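Local atomic coordinates of uncharacterized protein (Staphylococcus aureus subsp. aureus Mu50, PDB entry 4QXZ), a protein that is of unknown function but folds into a beta-barrel core resembling type VI secretion system proteins, joined to a pair of helices. Residues I136-S141 with K158-K163. Residues are numbered along the deposited sequence; the frame is centred on the assembly and turned at random.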
loop_
_atom_site.group_PDB
_atom_site.type_symbol
_atom_site.label_atom_id
_atom_site.label_comp_id
_atom_site.label_asym_id
_atom_site.label_seq_id
_atom_site.Cartn_x
_atom_site.Cartn_y
_atom_site.Cartn_z
ATOM N N ILE A 136 -26.289 26.452 -15.482
ATOM C CA ILE A 136 -27.288 27.305 -16.121
ATOM C C ILE A 136 -28.065 28.111 -15.074
ATOM O O ILE A 136 -28.272 29.308 -15.247
ATOM C CB ILE A 136 -28.217 26.485 -17.054
ATOM C CG1 ILE A 136 -27.448 26.136 -18.346
ATOM C CG2 ILE A 136 -29.477 27.266 -17.390
ATOM C CD1 ILE A 136 -28.145 25.165 -19.277
ATOM N N ASP A 137 -28.442 27.463 -13.971
ATOM C CA ASP A 137 -29.090 28.147 -12.846
ATOM C C ASP A 137 -28.200 29.209 -12.218
ATOM O O ASP A 137 -28.693 30.046 -11.489
ATOM C CB ASP A 137 -29.471 27.157 -11.739
ATOM C CG ASP A 137 -30.601 26.220 -12.134
ATOM O OD1 ASP A 137 -30.928 26.118 -13.345
ATOM O OD2 ASP A 137 -31.142 25.559 -11.214
ATOM N N ASP A 138 -26.890 29.125 -12.436
ATOM C CA ASP A 138 -25.955 30.151 -11.983
ATOM C C ASP A 138 -25.790 31.208 -13.069
ATOM O O ASP A 138 -25.000 32.126 -12.906
ATOM C CB ASP A 138 -24.572 29.552 -11.641
ATOM C CG ASP A 138 -24.613 28.549 -10.477
ATOM O OD1 ASP A 138 -25.686 28.386 -9.830
ATOM O OD2 ASP A 138 -23.557 27.910 -10.217
ATOM N N GLY A 139 -26.497 31.063 -14.190
ATOM C CA GLY A 139 -26.499 32.073 -15.266
ATOM C C GLY A 139 -25.360 32.052 -16.285
ATOM O O GLY A 139 -25.125 33.050 -16.970
ATOM N N LEU A 140 -24.652 30.933 -16.404
ATOM C CA LEU A 140 -23.525 30.848 -17.339
ATOM C C LEU A 140 -24.026 30.564 -18.737
ATOM O O LEU A 140 -25.040 29.903 -18.896
ATOM C CB LEU A 140 -22.519 29.762 -16.915
ATOM C CG LEU A 140 -21.526 30.163 -15.817
ATOM C CD1 LEU A 140 -20.550 29.026 -15.576
ATOM C CD2 LEU A 140 -20.767 31.451 -16.158
ATOM N N SER A 141 -23.305 31.061 -19.739
ATOM C CA SER A 141 -23.697 30.878 -21.136
ATOM C C SER A 141 -22.501 30.818 -22.073
ATOM O O SER A 141 -21.384 31.178 -21.699
ATOM C CB SER A 141 -24.620 32.018 -21.583
ATOM O OG SER A 141 -23.933 33.268 -21.553
ATOM N N LYS A 158 -18.231 18.072 -6.028
ATOM C CA LYS A 158 -19.538 17.882 -5.383
ATOM C C LYS A 158 -20.446 18.995 -5.834
ATOM O O LYS A 158 -20.035 20.160 -5.924
ATOM C CB LYS A 158 -19.473 17.876 -3.842
ATOM C CG LYS A 158 -19.009 16.550 -3.250
ATOM C CD LYS A 158 -19.859 16.104 -2.063
ATOM C CE LYS A 158 -19.645 14.626 -1.715
ATOM N NZ LYS A 158 -20.200 13.698 -2.746
ATOM N N LEU A 159 -21.682 18.618 -6.121
ATOM C CA LEU A 159 -22.657 19.545 -6.650
ATOM C C LEU A 159 -23.335 20.317 -5.523
ATOM O O LEU A 159 -23.405 19.841 -4.379
ATOM C CB LEU A 159 -23.656 18.801 -7.539
ATOM C CG LEU A 159 -23.071 18.181 -8.816
ATOM C CD1 LEU A 159 -24.045 17.331 -9.607
ATOM C CD2 LEU A 159 -22.457 19.229 -9.724
ATOM N N LYS A 160 -23.783 21.527 -5.862
ATOM C CA LYS A 160 -24.419 22.454 -4.908
ATOM C C LYS A 160 -25.586 21.797 -4.158
ATOM O O LYS A 160 -25.808 22.084 -2.991
ATOM C CB LYS A 160 -24.893 23.723 -5.625
ATOM C CG LYS A 160 -24.830 24.983 -4.780
ATOM C CD LYS A 160 -24.951 26.244 -5.635
ATOM C CE LYS A 160 -23.597 26.672 -6.189
ATOM N NZ LYS A 160 -23.728 27.881 -7.053
ATOM N N ASP A 161 -26.295 20.880 -4.808
ATOM C CA ASP A 161 -27.412 20.204 -4.146
ATOM C C ASP A 161 -26.991 19.218 -3.047
ATOM O O ASP A 161 -27.844 18.568 -2.437
ATOM C CB ASP A 161 -28.340 19.516 -5.164
ATOM C CG ASP A 161 -27.654 18.429 -5.968
ATOM O OD1 ASP A 161 -26.447 18.173 -5.783
ATOM O OD2 ASP A 161 -28.338 17.832 -6.825
ATOM N N GLU A 162 -25.690 19.100 -2.793
ATOM C CA GLU A 162 -25.205 18.243 -1.716
ATOM C C GLU A 162 -24.609 19.034 -0.550
ATOM O O GLU A 162 -24.262 18.429 0.451
ATOM C CB GLU A 162 -24.174 17.230 -2.249
ATOM C CG GLU A 162 -24.797 16.003 -2.920
ATOM C CD GLU A 162 -23.894 15.324 -3.962
ATOM O OE1 GLU A 162 -24.187 14.159 -4.312
ATOM O OE2 GLU A 162 -22.912 15.936 -4.459
ATOM N N LYS A 163 -24.494 20.362 -0.660
ATOM C CA LYS A 163 -23.928 21.189 0.428
ATOM C C LYS A 163 -25.013 21.618 1.441
ATOM O O LYS A 163 -26.159 21.173 1.344
ATOM C CB LYS A 163 -23.234 22.425 -0.159
ATOM C CG LYS A 163 -22.289 22.165 -1.341
ATOM C CD LYS A 163 -21.018 21.448 -0.927
ATOM C CE LYS A 163 -19.978 21.410 -2.039
ATOM N NZ LYS A 163 -19.415 22.751 -2.369
#
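Lys160 and Asp138 meet in a single salt bridge at the protein surface. Their side chains reach for each other from opposite directions, and the backbones stay well apart, Asp138 CA and Lys160 CA being 10.6 Å from one another. Lys160 NZ lies 3.2 Å from Asp138 OD2 and approaches it from above the carboxylate plane, 38° out of it. The same NZ makes a weak hydrogen bond to Asp138 OD1 at 3.4 Å, so it reaches both oxygens unevenly. The lysine chain bends at chi3 (-86°) on its way to the carboxylate. Both residues are exposed, and the two segments bury just 67 Å² between them. The tight packing lies away from this solvent side, one residue earlier: Leu159 is buried against Tyr127, Ser130 and Gln134 of helix 127-137. Asp138 sits at the C-terminal end of that helix, before Gly139. Positive phi at Gly139 and two bonds back into the last turn, one from Gly139 N to Ile136 O (2.7 Å), make a Schellman motif. The bridge links this helix end to the 3-10 turn 160-162, alongside a hydrogen bond from Lys160 N to Gln134 OE1. After helix 142-155, Lys158 N also bonds Asp83 OD2 of barrel strand 82-88, and Lys158 makes a cation-pi contact with Tyr121 of strand 111-121.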